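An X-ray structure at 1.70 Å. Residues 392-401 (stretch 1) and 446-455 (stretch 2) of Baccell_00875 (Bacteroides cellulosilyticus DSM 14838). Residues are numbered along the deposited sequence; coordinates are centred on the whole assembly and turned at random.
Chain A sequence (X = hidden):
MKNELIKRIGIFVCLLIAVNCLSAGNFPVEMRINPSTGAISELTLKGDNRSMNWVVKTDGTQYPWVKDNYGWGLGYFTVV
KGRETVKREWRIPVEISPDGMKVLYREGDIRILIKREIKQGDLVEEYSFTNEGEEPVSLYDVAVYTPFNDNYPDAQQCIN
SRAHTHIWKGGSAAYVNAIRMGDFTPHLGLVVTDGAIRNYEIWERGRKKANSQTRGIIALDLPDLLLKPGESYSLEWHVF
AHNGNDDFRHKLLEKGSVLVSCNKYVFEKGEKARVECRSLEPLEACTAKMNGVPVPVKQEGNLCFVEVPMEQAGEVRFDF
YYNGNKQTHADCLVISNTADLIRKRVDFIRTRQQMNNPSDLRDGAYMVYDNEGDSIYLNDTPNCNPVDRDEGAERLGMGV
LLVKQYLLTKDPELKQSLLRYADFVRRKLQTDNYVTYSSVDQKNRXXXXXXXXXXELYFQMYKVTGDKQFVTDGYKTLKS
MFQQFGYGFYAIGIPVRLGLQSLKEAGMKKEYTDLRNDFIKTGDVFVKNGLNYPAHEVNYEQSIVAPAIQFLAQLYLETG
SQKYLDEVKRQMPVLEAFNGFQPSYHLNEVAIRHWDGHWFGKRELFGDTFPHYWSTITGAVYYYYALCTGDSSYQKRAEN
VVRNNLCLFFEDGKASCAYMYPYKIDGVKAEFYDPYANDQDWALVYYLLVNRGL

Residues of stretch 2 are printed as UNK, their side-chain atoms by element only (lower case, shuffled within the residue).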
ATOM      1  N   GLY A 392       4.479 -22.547  -7.526  1.00 22.44           N
ATOM      2  CA  GLY A 392       5.821 -22.079  -7.199  1.00 22.64           C
ATOM      3  C   GLY A 392       5.845 -20.570  -7.049  1.00 22.52           C
ATOM      4  O   GLY A 392       4.865 -19.969  -6.567  1.00 22.14           O
ATOM      5  N   ALA A 393       6.946 -19.959  -7.482  1.00 21.33           N
ATOM      6  CA  ALA A 393       7.122 -18.506  -7.468  1.00 21.07           C
ATOM      7  C   ALA A 393       6.872 -17.935  -6.061  1.00 20.43           C
ATOM      8  O   ALA A 393       7.485 -18.404  -5.099  1.00 20.35           O
ATOM      9  CB  ALA A 393       6.242 -17.840  -8.532  1.00 20.62           C
ATOM     10  N   GLU A 394       5.955 -16.982  -5.915  1.00 19.41           N
ATOM     11  CA  GLU A 394       5.764 -16.340  -4.622  1.00 20.01           C
ATOM     12  C   GLU A 394       5.240 -17.296  -3.544  1.00 18.54           C
ATOM     13  O   GLU A 394       5.304 -16.952  -2.360  1.00 19.47           O
ATOM     14  CB  GLU A 394       4.764 -15.175  -4.730  1.00 20.05           C
ATOM     15  CG  GLU A 394       5.294 -13.898  -5.335  1.00 21.62           C
ATOM     16  CD  GLU A 394       5.251 -13.838  -6.854  1.00 22.96           C
ATOM     17  OE1 GLU A 394       5.043 -14.877  -7.547  1.00 24.73           O
ATOM     18  OE2 GLU A 394       5.434 -12.708  -7.357  1.00 25.47           O
ATOM     19  N   ARG A 395       4.671 -18.435  -3.937  1.00 18.53           N
ATOM     20  CA  ARG A 395       4.197 -19.450  -2.961  1.00 19.44           C
ATOM     21  C   ARG A 395       5.334 -20.085  -2.140  1.00 19.95           C
ATOM     22  O   ARG A 395       5.067 -20.682  -1.090  1.00 19.91           O
ATOM     23  CB  ARG A 395       3.364 -20.546  -3.628  1.00 19.53           C
ATOM     24  CG  ARG A 395       1.870 -20.281  -3.798  1.00 20.64           C
ATOM     25  CD  ARG A 395       1.549 -19.031  -4.589  1.00 22.26           C
ATOM     26  NE  ARG A 395       2.001 -19.140  -5.980  1.00 23.05           N
ATOM     27  CZ  ARG A 395       2.053 -18.125  -6.839  1.00 23.68           C
ATOM     28  NH1 ARG A 395       1.655 -16.895  -6.475  1.00 24.18           N
ATOM     29  NH2 ARG A 395       2.505 -18.334  -8.079  1.00 22.89           N
ATOM     30  N   LEU A 396       6.582 -19.931  -2.581  1.00 19.35           N
ATOM     31  CA  LEU A 396       7.771 -20.210  -1.750  1.00 20.30           C
ATOM     32  C   LEU A 396       7.753 -19.577  -0.354  1.00 19.50           C
ATOM     33  O   LEU A 396       8.345 -20.127   0.572  1.00 19.64           O
ATOM     34  CB  LEU A 396       9.074 -19.828  -2.457  1.00 20.45           C
ATOM     35  CG  LEU A 396       9.695 -20.875  -3.405  1.00 21.60           C
ATOM     36  CD1 LEU A 396      10.382 -21.957  -2.562  1.00 22.29           C
ATOM     37  CD2 LEU A 396       8.695 -21.508  -4.357  1.00 23.02           C
ATOM     38  N   GLY A 397       7.087 -18.424  -0.205  1.00 18.70           N
ATOM     39  CA  GLY A 397       6.988 -17.780   1.075  1.00 18.04           C
ATOM     40  C   GLY A 397       6.364 -18.647   2.145  1.00 17.18           C
ATOM     41  O   GLY A 397       6.754 -18.524   3.302  1.00 18.86           O
ATOM     42  N   MET A 398       5.433 -19.511   1.781  1.00 16.95           N
ATOM     43  CA  MET A 398       4.851 -20.472   2.751  1.00 16.58           C
ATOM     44  C   MET A 398       5.912 -21.410   3.323  1.00 17.62           C
ATOM     45  O   MET A 398       5.934 -21.662   4.540  1.00 16.98           O
ATOM     46  CB  MET A 398       3.700 -21.236   2.152  1.00 17.10           C
ATOM     47  CG  MET A 398       2.460 -20.343   2.037  1.00 17.05           C
ATOM     48  SD  MET A 398       1.017 -21.153   1.442  1.00 17.47           S
ATOM     49  CE  MET A 398       1.293 -20.991  -0.330  1.00 18.15           C
ATOM     50  N   GLY A 399       6.848 -21.864   2.483  1.00 16.66           N
ATOM     51  CA  GLY A 399       7.959 -22.662   3.010  1.00 16.60           C
ATOM     52  C   GLY A 399       8.900 -21.866   3.887  1.00 16.91           C
ATOM     53  O   GLY A 399       9.354 -22.334   4.934  1.00 18.06           O
ATOM     54  N   VAL A 400       9.217 -20.642   3.494  1.00 16.09           N
ATOM     55  CA  VAL A 400      10.140 -19.836   4.258  1.00 16.93           C
ATOM     56  C   VAL A 400       9.498 -19.507   5.627  1.00 17.07           C
ATOM     57  O   VAL A 400      10.163 -19.561   6.672  1.00 17.29           O
ATOM     58  CB  VAL A 400      10.568 -18.577   3.490  1.00 17.78           C
ATOM     59  CG1 VAL A 400      11.485 -17.710   4.324  1.00 18.20           C
ATOM     60  CG2 VAL A 400      11.260 -18.975   2.178  1.00 19.40           C
ATOM     61  N   LEU A 401       8.201 -19.209   5.620  1.00 16.58           N
ATOM     62  CA  LEU A 401       7.516 -18.962   6.879  1.00 16.53           C
ATOM     63  C   LEU A 401       7.575 -20.208   7.791  1.00 15.99           C
ATOM     64  O   LEU A 401       7.893 -20.086   8.997  1.00 15.25           O
ATOM     65  CB  LEU A 401       6.047 -18.618   6.662  1.00 16.80           C
ATOM     66  CG  LEU A 401       5.222 -18.470   7.942  1.00 16.76           C
ATOM     67  CD1 LEU A 401       5.831 -17.432   8.867  1.00 17.41           C
ATOM     68  CD2 LEU A 401       3.784 -18.122   7.596  1.00 17.08           C
ATOM     69  N   UNK A 446      10.644 -18.452 -17.047  1.00 32.73           N
ATOM     70  CA  UNK A 446      11.872 -18.562 -16.298  1.00 33.03           C
ATOM     71  C   UNK A 446      12.139 -17.138 -15.817  1.00 32.33           C
ATOM     72  O   UNK A 446      12.577 -16.288 -16.586  1.00 33.48           O
ATOM     73  n   UNK A 446      15.357 -19.606 -17.244  1.00 37.78           N
ATOM     74  c   UNK A 446      12.988 -19.117 -17.197  1.00 33.96           C
ATOM     75  o   UNK A 446      14.427 -19.078 -15.279  1.00 37.20           O
ATOM     76  c   UNK A 446      14.319 -19.267 -16.481  1.00 36.85           C
ATOM     77  N   UNK A 447      11.857 -16.881 -14.536  1.00 30.26           N
ATOM     78  CA  UNK A 447      11.727 -15.522 -13.994  1.00 28.73           C
ATOM     79  C   UNK A 447      12.691 -15.315 -12.829  1.00 28.66           C
ATOM     80  O   UNK A 447      12.723 -16.116 -11.904  1.00 27.41           O
ATOM     81  c   UNK A 447       7.166 -13.338 -10.354  1.00 32.32           C
ATOM     82  c   UNK A 447       9.902 -14.162 -12.704  1.00 29.01           C
ATOM     83  n   UNK A 447       7.903 -13.261 -11.479  1.00 30.00           N
ATOM     84  c   UNK A 447       8.508 -14.398 -12.161  1.00 29.30           C
ATOM     85  n   UNK A 447       6.976 -14.506  -9.709  1.00 29.04           N
ATOM     86  n   UNK A 447       6.620 -12.230  -9.860  1.00 30.66           N
ATOM     87  c   UNK A 447      10.272 -15.367 -13.543  1.00 29.43           C
ATOM     88  N   UNK A 448      13.446 -14.220 -12.852  1.00 27.36           N
ATOM     89  CA  UNK A 448      14.570 -14.024 -11.928  1.00 28.87           C
ATOM     90  C   UNK A 448      14.180 -13.974 -10.461  1.00 26.86           C
ATOM     91  O   UNK A 448      14.937 -14.413  -9.597  1.00 27.22           O
ATOM     92  N   UNK A 449      13.001 -13.425 -10.195  1.00 26.77           N
ATOM     93  CA  UNK A 449      12.460 -13.316  -8.831  1.00 26.01           C
ATOM     94  C   UNK A 449      12.422 -14.680  -8.160  1.00 25.04           C
ATOM     95  O   UNK A 449      12.754 -14.805  -6.974  1.00 26.17           O
ATOM     96  c   UNK A 449      10.255  -9.451 -10.714  1.00 31.03           C
ATOM     97  c   UNK A 449      11.221  -8.931  -8.570  1.00 30.55           C
ATOM     98  c   UNK A 449      10.382 -10.821 -10.425  1.00 30.39           C
ATOM     99  o   UNK A 449      10.601  -7.162 -10.013  1.00 31.11           O
ATOM    100  c   UNK A 449      11.321 -10.287  -8.286  1.00 29.21           C
ATOM    101  c   UNK A 449      10.927 -11.256  -9.201  1.00 28.69           C
ATOM    102  c   UNK A 449      10.685  -8.515  -9.778  1.00 30.72           C
ATOM    103  c   UNK A 449      11.030 -12.737  -8.857  1.00 26.48           C
ATOM    104  N   UNK A 450      12.048 -15.707  -8.919  1.00 25.14           N
ATOM    105  CA  UNK A 450      11.761 -17.010  -8.347  1.00 25.10           C
ATOM    106  C   UNK A 450      13.004 -17.651  -7.746  1.00 25.91           C
ATOM    107  O   UNK A 450      12.888 -18.411  -6.781  1.00 26.04           O
ATOM    108  c   UNK A 450       9.815 -17.458  -9.921  1.00 25.63           C
ATOM    109  n   UNK A 450       9.343 -18.098 -10.988  1.00 23.73           N
ATOM    110  o   UNK A 450       9.203 -16.530  -9.373  1.00 25.05           O
ATOM    111  c   UNK A 450      11.144 -17.953  -9.384  1.00 25.40           C
ATOM    112  N   UNK A 451      14.180 -17.326  -8.282  1.00 24.71           N
ATOM    113  CA  UNK A 451      15.444 -17.928  -7.830  1.00 25.20           C
ATOM    114  C   UNK A 451      15.846 -17.495  -6.422  1.00 24.65           C
ATOM    115  O   UNK A 451      16.454 -18.272  -5.675  1.00 25.37           O
ATOM    116  c   UNK A 451      16.505 -18.203 -10.129  1.00 28.08           C
ATOM    117  c   UNK A 451      15.537 -17.809 -11.058  1.00 28.95           C
ATOM    118  c   UNK A 451      16.585 -17.547  -8.769  1.00 27.33           C
ATOM    119  c   UNK A 451      15.453 -18.405 -12.302  1.00 29.92           C
ATOM    120  c   UNK A 451      17.402 -19.222 -10.491  1.00 28.48           C
ATOM    121  c   UNK A 451      16.360 -19.415 -12.647  1.00 30.32           C
ATOM    122  c   UNK A 451      17.335 -19.825 -11.743  1.00 29.68           C
ATOM    123  o   UNK A 451      16.262 -19.999 -13.887  1.00 31.45           O
ATOM    124  N   UNK A 452      15.574 -16.233  -6.087  1.00 24.03           N
ATOM    125  CA  UNK A 452      15.930 -15.697  -4.766  1.00 24.70           C
ATOM    126  C   UNK A 452      15.171 -16.409  -3.670  1.00 22.61           C
ATOM    127  O   UNK A 452      15.716 -16.659  -2.602  1.00 22.88           O
ATOM    128  c   UNK A 452      16.335 -13.329  -5.671  1.00 30.06           C
ATOM    129  c   UNK A 452      15.618 -14.212  -4.665  1.00 26.17           C
ATOM    130  s   UNK A 452      18.119 -13.657  -5.775  1.00 33.63           S
ATOM    131  c   UNK A 452      18.189 -14.880  -7.070  1.00 40.39           C
ATOM    132  N   UNK A 453      13.909 -16.697  -3.950  1.00 22.17           N
ATOM    133  CA  UNK A 453      13.005 -17.284  -2.958  1.00 22.90           C
ATOM    134  C   UNK A 453      13.302 -18.765  -2.781  1.00 23.20           C
ATOM    135  O   UNK A 453      13.296 -19.265  -1.657  1.00 23.05           O
ATOM    136  c   UNK A 453      10.326 -15.033  -4.478  1.00 21.22           C
ATOM    137  n   UNK A 453      11.145 -13.370  -3.210  1.00 20.85           N
ATOM    138  c   UNK A 453       8.772 -14.716  -6.283  1.00 22.88           C
ATOM    139  c   UNK A 453      10.305 -13.641  -4.263  1.00 21.32           C
ATOM    140  c   UNK A 453      11.210 -15.594  -3.508  1.00 21.53           C
ATOM    141  c   UNK A 453      11.555 -17.054  -3.354  1.00 21.73           C
ATOM    142  c   UNK A 453       8.762 -13.328  -6.036  1.00 21.34           C
ATOM    143  c   UNK A 453      11.693 -14.542  -2.766  1.00 21.01           C
ATOM    144  c   UNK A 453       9.519 -12.774  -5.039  1.00 21.91           C
ATOM    145  c   UNK A 453       9.540 -15.575  -5.503  1.00 20.99           C
ATOM    146  N   UNK A 454      13.597 -19.457  -3.885  1.00 24.05           N
ATOM    147  CA  UNK A 454      14.079 -20.831  -3.802  1.00 24.03           C
ATOM    148  C   UNK A 454      15.385 -20.908  -3.018  1.00 22.66           C
ATOM    149  O   UNK A 454      15.531 -21.777  -2.174  1.00 25.51           O
ATOM    150  c   UNK A 454      14.232 -21.484  -5.196  1.00 24.25           C
ATOM    151  c   UNK A 454      15.014 -22.804  -5.100  1.00 25.21           C
ATOM    152  c   UNK A 454      12.868 -21.748  -5.774  1.00 24.45           C
ATOM    153  N   UNK A 455      16.331 -20.019  -3.290  1.00 22.95           N
ATOM    154  CA  UNK A 455      17.592 -19.986  -2.561  1.00 22.24           C
ATOM    155  C   UNK A 455      17.411 -19.697  -1.082  1.00 23.06           C
ATOM    156  O   UNK A 455      18.047 -20.325  -0.226  1.00 22.25           O
ATOM    157  c   UNK A 455      18.515 -18.952  -3.152  1.00 23.83           C
TER
HETATM  158  O   HOH W   1      10.157 -19.292  -6.456  1.00 33.77           O

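Position 446 carries two carbons, the second bearing one oxygen and one nitrogen, a short terminal amide. It lies out of reach of stretch 1, and the atoms identify Asn446. Position 447 has three carbons, a nitrogen, then a carbon holding two more nitrogens: a guanidinium at the end of a long unbranched chain. Two of its nitrogens face the carboxylate of Glu394, so this is Arg447. With chi1 to chi3 all t, the extended chain carries its charge across to the other stretch. NH1 donates to Glu394 OE2 at 2.8 Å and NH2 to Glu394 OE1 at 2.9 Å, a two-pronged salt bridge that pairs charges in a buried setting.

Position 448 has no side-chain atoms and is Gly448; its backbone makes no contact with stretch 1. Position 449 shows one carbon and a six-carbon ring bearing an oxygen: Tyr449. Its CA-to-CB bond points toward stretch 1, but the ring leads away, and the residue makes no contact there.

Position 450 again has two carbons, the second with one oxygen and one nitrogen. Its oxygen lies 3.3 Å from CB of Ala393, where the small methyl lets the chains come close, the two CA atoms being 5.0 Å apart. This is Asn450; its OD1 accepts a weak hydrogen bond from Arg447 NH2 (3.0 Å), so the amide helps to hold the guanidinium. A water donates to both Ala393 O (3.1 Å) and Asn450 O (2.9 Å), linking the two backbones.

Position 451, a carbon and a six-carbon ring with an oxygen, is Tyr451; position 452, two carbons, a sulfur and a carbon in an unbranched line, is Met452. Both are buried but out of reach of stretch 1.

Position 453 has one carbon followed by fused five- and six-membered rings of eight carbons and one nitrogen, packed near Ala393, Glu394 and Leu396. Such a bicycle is Trp453. Its breadth lets CE3 lie 3.5 Å from Ala393 O while CH2 lies 3.6 Å from Glu394 CG; its CB packs on Leu396 CB at 3.8 Å.

Position 454, one carbon carrying two others, is Val454. Although its CA-to-CB bond points away, CG2 still reaches Leu396 CG at 4.1 Å. Position 455, a single carbon, is Ala455, pointing away without contact.

The contact thus joins a buried salt bridge to an apolar patch, with Trp453 losing more of its surface to the other stretch than any other residue. The helices run nearly parallel, at 19°, their axes 9.6 Å apart at closest approach.

Stretch 2, residues 446-455: NRGYNYMWVA
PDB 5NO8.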